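Pesticidal crystal protein Cry2Aa (Bacillus thuringiensis serovar kurstaki, PDB 1I5P) kills dipteran and lepidopteran larvae by binding to their midgut epithelial cells and promoting colloid-osmotic lysis. Local coordinates at residues A[85-90]-A[116-121]; A[159-164]-A[175-180]. All blocks are in the same frame, centred on the assembly; numbering follows the deposited sequence.

Interaction 1: residues A[85-90]-A[116-121]; sequences GSTNLM and ELIGLQ
L117 lays its forked end against the base of the M90 side chain. Its CD2 lies 3.7 Å from M90 CB, and its CD1 is almost as near to the same carbon. The two side chains cross obliquely. M90 is bent at both chi2 and chi3 (-64° and -93°), and its CE also comes back to the leucine, 3.8 Å from L117 CD2. The contact belongs to the helical bundle of the N-terminal domain of this delta endotoxin. It joins the start of helix 88-101, with the loop before it, to the middle of helix 107-135. M90 and L117 are both buried; M90 also touches F82 and, on helix 170-193, Q179 and M183.

T87 is the residue just before helix 88-101. It turns its methyl, not its hydroxyl, to the other helix. CG2 is anti to the carbonyl carbon, and it rests 3.8 Å from L117 O. I118, an exposed residue, borders the same methyl, with its CG1 4.3 Å from T87 CG2. No hydrogen bond crosses between the two segments, so the join is made by packing.

At the other end Q121 covers the backbone of G85. Its CG is anti to the backbone N (chi1 174°), and the chain then bends at chi2. The backbone O of Q121 accepts a hydrogen bond from W78 NE1. The amide nitrogen Q121 NE2 lies 3.7 Å from G85 CA, while Q121 CG lies 3.4 Å from G85 O.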
ATOM      1  N   GLY A  85      -7.055  24.123 -15.145  1.00 20.40           N
ATOM      2  CA  GLY A  85      -6.842  23.813 -16.542  1.00 21.50           C
ATOM      3  C   GLY A  85      -5.392  23.653 -16.953  1.00 21.36           C
ATOM      4  O   GLY A  85      -5.108  23.401 -18.124  1.00 22.44           O
ATOM      5  N   SER A  86      -4.470  23.784 -16.003  1.00 20.68           N
ATOM      6  CA  SER A  86      -3.051  23.655 -16.310  1.00 19.84           C
ATOM      7  C   SER A  86      -2.591  22.209 -16.412  1.00 18.44           C
ATOM      8  O   SER A  86      -3.020  21.353 -15.642  1.00 18.07           O
ATOM      9  CB  SER A  86      -2.207  24.361 -15.253  1.00 22.05           C
ATOM     10  OG  SER A  86      -0.828  24.171 -15.520  1.00 23.92           O
ATOM     11  N   THR A  87      -1.701  21.950 -17.365  1.00 17.77           N
ATOM     12  CA  THR A  87      -1.160  20.612 -17.580  1.00 15.60           C
ATOM     13  C   THR A  87       0.198  20.452 -16.911  1.00 13.91           C
ATOM     14  O   THR A  87       0.866  19.433 -17.093  1.00 13.49           O
ATOM     15  CB  THR A  87      -0.961  20.318 -19.077  1.00 17.58           C
ATOM     16  OG1 THR A  87      -0.053  21.280 -19.629  1.00 17.70           O
ATOM     17  CG2 THR A  87      -2.279  20.386 -19.823  1.00 14.93           C
ATOM     18  N   ASN A  88       0.611  21.451 -16.138  1.00 13.17           N
ATOM     19  CA  ASN A  88       1.922  21.399 -15.493  1.00 14.18           C
ATOM     20  C   ASN A  88       2.167  20.219 -14.547  1.00 13.54           C
ATOM     21  O   ASN A  88       3.278  19.696 -14.500  1.00 11.65           O
ATOM     22  CB  ASN A  88       2.214  22.721 -14.763  1.00 14.12           C
ATOM     23  CG  ASN A  88       1.548  22.809 -13.402  1.00 17.78           C
ATOM     24  OD1 ASN A  88       0.347  23.066 -13.300  1.00 18.03           O
ATOM     25  ND2 ASN A  88       2.329  22.598 -12.344  1.00 19.01           N
ATOM     26  N   LEU A  89       1.155  19.801 -13.792  1.00 12.85           N
ATOM     27  CA  LEU A  89       1.351  18.677 -12.873  1.00 13.46           C
ATOM     28  C   LEU A  89       1.535  17.364 -13.634  1.00 13.83           C
ATOM     29  O   LEU A  89       2.305  16.492 -13.215  1.00 12.40           O
ATOM     30  CB  LEU A  89       0.178  18.568 -11.885  1.00 11.19           C
ATOM     31  CG  LEU A  89       0.004  19.750 -10.922  1.00 11.46           C
ATOM     32  CD1 LEU A  89      -1.113  19.454  -9.935  1.00 10.45           C
ATOM     33  CD2 LEU A  89       1.307  20.020 -10.174  1.00  8.47           C
ATOM     34  N   MET A  90       0.829  17.219 -14.750  1.00 12.07           N
ATOM     35  CA  MET A  90       0.966  16.016 -15.556  1.00 14.98           C
ATOM     36  C   MET A  90       2.328  16.069 -16.248  1.00 15.00           C
ATOM     37  O   MET A  90       3.021  15.058 -16.351  1.00 13.30           O
ATOM     38  CB  MET A  90      -0.151  15.941 -16.597  1.00 17.28           C
ATOM     39  CG  MET A  90      -1.505  15.580 -16.019  1.00 20.39           C
ATOM     40  SD  MET A  90      -1.505  13.923 -15.298  1.00 22.43           S
ATOM     41  CE  MET A  90      -2.091  12.942 -16.699  1.00 25.59           C
ATOM     42  N   GLU A 116      -1.907  15.599 -26.252  1.00 22.12           N
ATOM     43  CA  GLU A 116      -2.943  14.771 -25.656  1.00 23.30           C
ATOM     44  C   GLU A 116      -3.297  15.243 -24.251  1.00 23.31           C
ATOM     45  O   GLU A 116      -4.445  15.118 -23.830  1.00 24.70           O
ATOM     46  CB  GLU A 116      -2.501  13.306 -25.615  1.00 23.28           C
ATOM     47  CG  GLU A 116      -2.419  12.638 -26.974  1.00 25.98           C
ATOM     48  CD  GLU A 116      -3.723  12.733 -27.748  1.00 28.69           C
ATOM     49  OE1 GLU A 116      -4.784  12.918 -27.113  1.00 31.54           O
ATOM     50  OE2 GLU A 116      -3.689  12.613 -28.992  1.00 27.53           O
ATOM     51  N   LEU A 117      -2.321  15.777 -23.521  1.00 23.80           N
ATOM     52  CA  LEU A 117      -2.593  16.268 -22.170  1.00 23.09           C
ATOM     53  C   LEU A 117      -3.502  17.482 -22.265  1.00 22.25           C
ATOM     54  O   LEU A 117      -4.421  17.656 -21.461  1.00 21.42           O
ATOM     55  CB  LEU A 117      -1.299  16.654 -21.444  1.00 20.71           C
ATOM     56  CG  LEU A 117      -0.401  15.520 -20.921  1.00 20.83           C
ATOM     57  CD1 LEU A 117       0.815  16.119 -20.241  1.00 20.09           C
ATOM     58  CD2 LEU A 117      -1.172  14.644 -19.946  1.00 18.30           C
ATOM     59  N   ILE A 118      -3.232  18.321 -23.256  1.00 21.92           N
ATOM     60  CA  ILE A 118      -4.022  19.517 -23.485  1.00 21.34           C
ATOM     61  C   ILE A 118      -5.441  19.136 -23.894  1.00 20.54           C
ATOM     62  O   ILE A 118      -6.415  19.703 -23.393  1.00 23.72           O
ATOM     63  CB  ILE A 118      -3.379  20.387 -24.595  1.00 22.09           C
ATOM     64  CG1 ILE A 118      -2.102  21.039 -24.059  1.00 21.61           C
ATOM     65  CG2 ILE A 118      -4.362  21.441 -25.083  1.00 19.92           C
ATOM     66  CD1 ILE A 118      -1.237  21.672 -25.128  1.00 22.56           C
ATOM     67  N   GLY A 119      -5.554  18.165 -24.792  1.00 20.66           N
ATOM     68  CA  GLY A 119      -6.864  17.743 -25.259  1.00 21.32           C
ATOM     69  C   GLY A 119      -7.703  17.075 -24.189  1.00 22.34           C
ATOM     70  O   GLY A 119      -8.914  17.306 -24.086  1.00 21.20           O
ATOM     71  N   LEU A 120      -7.051  16.233 -23.395  1.00 20.85           N
ATOM     72  CA  LEU A 120      -7.708  15.521 -22.312  1.00 20.64           C
ATOM     73  C   LEU A 120      -8.292  16.555 -21.347  1.00 20.78           C
ATOM     74  O   LEU A 120      -9.477  16.511 -21.006  1.00 19.99           O
ATOM     75  CB  LEU A 120      -6.683  14.634 -21.601  1.00 20.72           C
ATOM     76  CG  LEU A 120      -7.157  13.406 -20.832  1.00 21.99           C
ATOM     77  CD1 LEU A 120      -8.092  12.565 -21.698  1.00 21.16           C
ATOM     78  CD2 LEU A 120      -5.947  12.583 -20.412  1.00 21.89           C
ATOM     79  N   GLN A 121      -7.450  17.488 -20.919  1.00 19.70           N
ATOM     80  CA  GLN A 121      -7.871  18.551 -20.012  1.00 20.58           C
ATOM     81  C   GLN A 121      -9.071  19.311 -20.582  1.00 20.13           C
ATOM     82  O   GLN A 121     -10.059  19.532 -19.888  1.00 18.96           O
ATOM     83  CB  GLN A 121      -6.702  19.515 -19.772  1.00 20.39           C
ATOM     84  CG  GLN A 121      -7.032  20.759 -18.962  1.00 27.91           C
ATOM     85  CD  GLN A 121      -7.732  21.830 -19.777  1.00 28.52           C
ATOM     86  OE1 GLN A 121      -7.279  22.203 -20.859  1.00 30.21           O
ATOM     87  NE2 GLN A 121      -8.844  22.333 -19.257  1.00 32.14           N
TER

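Interaction 2: residues A[159-164]-A[175-180]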
ATOM      1  N   ASN A 159      -9.929   7.620 -27.693  1.00 20.44           N
ATOM      2  CA  ASN A 159      -8.981   8.114 -28.688  1.00 22.25           C
ATOM      3  C   ASN A 159      -7.692   8.624 -28.068  1.00 22.42           C
ATOM      4  O   ASN A 159      -6.636   8.572 -28.695  1.00 23.19           O
ATOM      5  CB  ASN A 159      -9.587   9.253 -29.506  1.00 22.61           C
ATOM      6  CG  ASN A 159     -10.731   8.802 -30.381  1.00 22.58           C
ATOM      7  OD1 ASN A 159     -11.000   7.609 -30.509  1.00 22.72           O
ATOM      8  ND2 ASN A 159     -11.408   9.760 -31.002  1.00 23.94           N
ATOM      9  N   ARG A 160      -7.772   9.117 -26.839  1.00 21.15           N
ATOM     10  CA  ARG A 160      -6.591   9.667 -26.196  1.00 19.14           C
ATOM     11  C   ARG A 160      -5.745   8.728 -25.336  1.00 18.43           C
ATOM     12  O   ARG A 160      -4.520   8.759 -25.418  1.00 17.62           O
ATOM     13  CB  ARG A 160      -6.986  10.900 -25.383  1.00 19.19           C
ATOM     14  CG  ARG A 160      -7.656  11.986 -26.216  1.00 21.28           C
ATOM     15  CD  ARG A 160      -7.585  13.330 -25.522  1.00 21.42           C
ATOM     16  NE  ARG A 160      -8.349  14.363 -26.219  1.00 22.72           N
ATOM     17  CZ  ARG A 160      -7.913  15.060 -27.265  1.00 24.80           C
ATOM     18  NH1 ARG A 160      -6.700  14.850 -27.757  1.00 20.57           N
ATOM     19  NH2 ARG A 160      -8.691  15.978 -27.814  1.00 24.01           N
ATOM     20  N   LEU A 161      -6.380   7.894 -24.520  1.00 16.08           N
ATOM     21  CA  LEU A 161      -5.629   6.994 -23.642  1.00 17.32           C
ATOM     22  C   LEU A 161      -4.497   6.210 -24.318  1.00 16.07           C
ATOM     23  O   LEU A 161      -3.385   6.142 -23.786  1.00 16.49           O
ATOM     24  CB  LEU A 161      -6.580   6.021 -22.931  1.00 15.59           C
ATOM     25  CG  LEU A 161      -7.636   6.544 -21.934  1.00 18.93           C
ATOM     26  CD1 LEU A 161      -7.471   5.809 -20.618  1.00 14.64           C
ATOM     27  CD2 LEU A 161      -7.517   8.052 -21.713  1.00 18.49           C
ATOM     28  N   PRO A 162      -4.760   5.613 -25.494  1.00 17.08           N
ATOM     29  CA  PRO A 162      -3.722   4.847 -26.186  1.00 16.16           C
ATOM     30  C   PRO A 162      -2.428   5.614 -26.389  1.00 15.32           C
ATOM     31  O   PRO A 162      -1.351   5.022 -26.455  1.00 16.28           O
ATOM     32  CB  PRO A 162      -4.403   4.467 -27.498  1.00 16.67           C
ATOM     33  CG  PRO A 162      -5.824   4.270 -27.059  1.00 18.54           C
ATOM     34  CD  PRO A 162      -6.038   5.515 -26.220  1.00 15.85           C
ATOM     35  N   GLN A 163      -2.522   6.933 -26.470  1.00 15.77           N
ATOM     36  CA  GLN A 163      -1.331   7.742 -26.670  1.00 17.06           C
ATOM     37  C   GLN A 163      -0.410   7.756 -25.461  1.00 18.37           C
ATOM     38  O   GLN A 163       0.685   8.310 -25.519  1.00 17.47           O
ATOM     39  CB  GLN A 163      -1.730   9.163 -27.046  1.00 19.67           C
ATOM     40  CG  GLN A 163      -2.446   9.224 -28.380  1.00 20.98           C
ATOM     41  CD  GLN A 163      -1.678   8.493 -29.469  1.00 23.79           C
ATOM     42  OE1 GLN A 163      -0.549   8.859 -29.803  1.00 23.06           O
ATOM     43  NE2 GLN A 163      -2.288   7.452 -30.028  1.00 23.34           N
ATOM     44  N   PHE A 164      -0.850   7.156 -24.361  1.00 16.23           N
ATOM     45  CA  PHE A 164      -0.015   7.095 -23.169  1.00 18.27           C
ATOM     46  C   PHE A 164       0.467   5.664 -22.999  1.00 17.85           C
ATOM     47  O   PHE A 164       0.939   5.279 -21.930  1.00 15.89           O
ATOM     48  CB  PHE A 164      -0.791   7.539 -21.923  1.00 16.75           C
ATOM     49  CG  PHE A 164      -1.264   8.963 -21.988  1.00 18.20           C
ATOM     50  CD1 PHE A 164      -2.581   9.254 -22.307  1.00 16.95           C
ATOM     51  CD2 PHE A 164      -0.376  10.014 -21.783  1.00 19.04           C
ATOM     52  CE1 PHE A 164      -3.016  10.572 -22.425  1.00 18.38           C
ATOM     53  CE2 PHE A 164      -0.798  11.341 -21.900  1.00 19.43           C
ATOM     54  CZ  PHE A 164      -2.122  11.616 -22.224  1.00 18.54           C
ATOM     55  N   PRO A 175       2.791   6.163 -15.390  1.00  7.93           N
ATOM     56  CA  PRO A 175       2.185   7.076 -14.416  1.00 12.21           C
ATOM     57  C   PRO A 175       1.137   7.949 -15.098  1.00 12.82           C
ATOM     58  O   PRO A 175       0.039   8.122 -14.588  1.00 13.92           O
ATOM     59  CB  PRO A 175       3.384   7.873 -13.901  1.00  9.70           C
ATOM     60  CG  PRO A 175       4.479   6.861 -13.957  1.00 11.23           C
ATOM     61  CD  PRO A 175       4.260   6.253 -15.333  1.00  9.01           C
ATOM     62  N   LEU A 176       1.470   8.480 -16.266  1.00 13.85           N
ATOM     63  CA  LEU A 176       0.527   9.323 -17.001  1.00 13.77           C
ATOM     64  C   LEU A 176      -0.695   8.517 -17.419  1.00 14.36           C
ATOM     65  O   LEU A 176      -1.826   8.979 -17.286  1.00 15.73           O
ATOM     66  CB  LEU A 176       1.195   9.926 -18.242  1.00 12.10           C
ATOM     67  CG  LEU A 176       2.275  10.997 -18.055  1.00 13.73           C
ATOM     68  CD1 LEU A 176       2.585  11.633 -19.409  1.00 11.63           C
ATOM     69  CD2 LEU A 176       1.797  12.073 -17.080  1.00 14.03           C
ATOM     70  N   PHE A 177      -0.472   7.309 -17.924  1.00 13.51           N
ATOM     71  CA  PHE A 177      -1.592   6.479 -18.343  1.00 13.31           C
ATOM     72  C   PHE A 177      -2.509   6.192 -17.157  1.00 11.53           C
ATOM     73  O   PHE A 177      -3.732   6.193 -17.290  1.00 13.19           O
ATOM     74  CB  PHE A 177      -1.110   5.157 -18.950  1.00 11.56           C
ATOM     75  CG  PHE A 177      -2.229   4.190 -19.228  1.00 13.44           C
ATOM     76  CD1 PHE A 177      -3.055   4.362 -20.335  1.00 13.48           C
ATOM     77  CD2 PHE A 177      -2.518   3.168 -18.328  1.00 14.88           C
ATOM     78  CE1 PHE A 177      -4.157   3.537 -20.539  1.00 14.43           C
ATOM     79  CE2 PHE A 177      -3.618   2.338 -18.521  1.00 14.49           C
ATOM     80  CZ  PHE A 177      -4.440   2.524 -19.630  1.00 13.51           C
ATOM     81  N   ALA A 178      -1.916   5.948 -15.995  1.00 11.55           N
ATOM     82  CA  ALA A 178      -2.698   5.672 -14.795  1.00 12.06           C
ATOM     83  C   ALA A 178      -3.594   6.860 -14.476  1.00 11.98           C
ATOM     84  O   ALA A 178      -4.769   6.689 -14.161  1.00 12.77           O
ATOM     85  CB  ALA A 178      -1.778   5.386 -13.623  1.00 12.32           C
ATOM     86  N   GLN A 179      -3.036   8.066 -14.554  1.00 11.93           N
ATOM     87  CA  GLN A 179      -3.825   9.264 -14.286  1.00 12.03           C
ATOM     88  C   GLN A 179      -4.967   9.370 -15.300  1.00 13.36           C
ATOM     89  O   GLN A 179      -6.093   9.700 -14.937  1.00 14.53           O
ATOM     90  CB  GLN A 179      -2.953  10.521 -14.360  1.00 12.20           C
ATOM     91  CG  GLN A 179      -1.978  10.711 -13.198  1.00 10.49           C
ATOM     92  CD  GLN A 179      -2.669  10.760 -11.844  1.00 15.64           C
ATOM     93  OE1 GLN A 179      -3.841  11.124 -11.744  1.00 13.25           O
ATOM     94  NE2 GLN A 179      -1.937  10.401 -10.789  1.00 13.63           N
ATOM     95  N   ALA A 180      -4.675   9.082 -16.568  1.00 14.42           N
ATOM     96  CA  ALA A 180      -5.693   9.154 -17.615  1.00 14.13           C
ATOM     97  C   ALA A 180      -6.745   8.064 -17.416  1.00 15.40           C
ATOM     98  O   ALA A 180      -7.933   8.280 -17.658  1.00 14.80           O
ATOM     99  CB  ALA A 180      -5.047   9.017 -18.992  1.00 13.85           C
TER
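F164 pushes its side chain towards helix 170-193, between the bumps made by L176, F177 and A180. Its CB meets the root of F177, 3.8 Å from F177 CB. Beyond that the ring reaches between two neighbours. CD2 lies 3.9 Å from L176 CB, and CD1, on the other side of CG, lies 4.1 Å from A180 CB. These groups approach the F164 ring obliquely. The F164 and L176 side chains cross at about a right angle, and L176 CD1 adds a second touch on F164 CD2.

A180 is the small bump of the helix. Its methyl is shared, because L161 CD2 also packs on it at 3.8 Å. The other L161 methyl, CD1, lies near the A180 carbonyl and 4.0 Å from F177 CE1. One leucine fork thus bridges the methyl of A180 and the ring of F177.

This is buried packing within the helical bundle of the N-terminal domain. L161, in the short 3-10 turn after helix 145-160, and F164 just beyond the turn lie against helix 170-193, and a short connection joins the two segments. No hydrogen bond crosses between them. Around them, F164 also touches E116 and L176 touches V113, both on helix 107-135.

F177 has CG anti to the backbone N (chi1 172°), and its ring packs edge-to-face with Y219 and Y222 of helix 202-232. The ring turns its edge to L161 O, which lies in the ring plane, 3.9 Å from F177 CD1. That oxygen already accepts the backbone hydrogen bond from F164 N. The backbone O of F164 sits 3.6 Å from F177 CB.

How the interactions relate
From the N terminus, the chain first makes interaction 1. It closes a loop of 25 residues, mostly helical, as helix 107-135 folds back on the start of helix 88-101. Helix 145-160 follows. Interaction 2 then closes a shorter loop of 10 residues between 159-164 and 175-180. The loops are in series and neither nest nor cross. They lie about 11 Å apart, centre to centre, and the contacts touch directly. E116 OE1 and R160 NH1 form a salt bridge of 2.8 Å. M90 O packs 3.3 Å from L176 CD2. Together they tie helices 88-101, 107-135, 145-160 and 170-193 into one part of the N-terminal bundle.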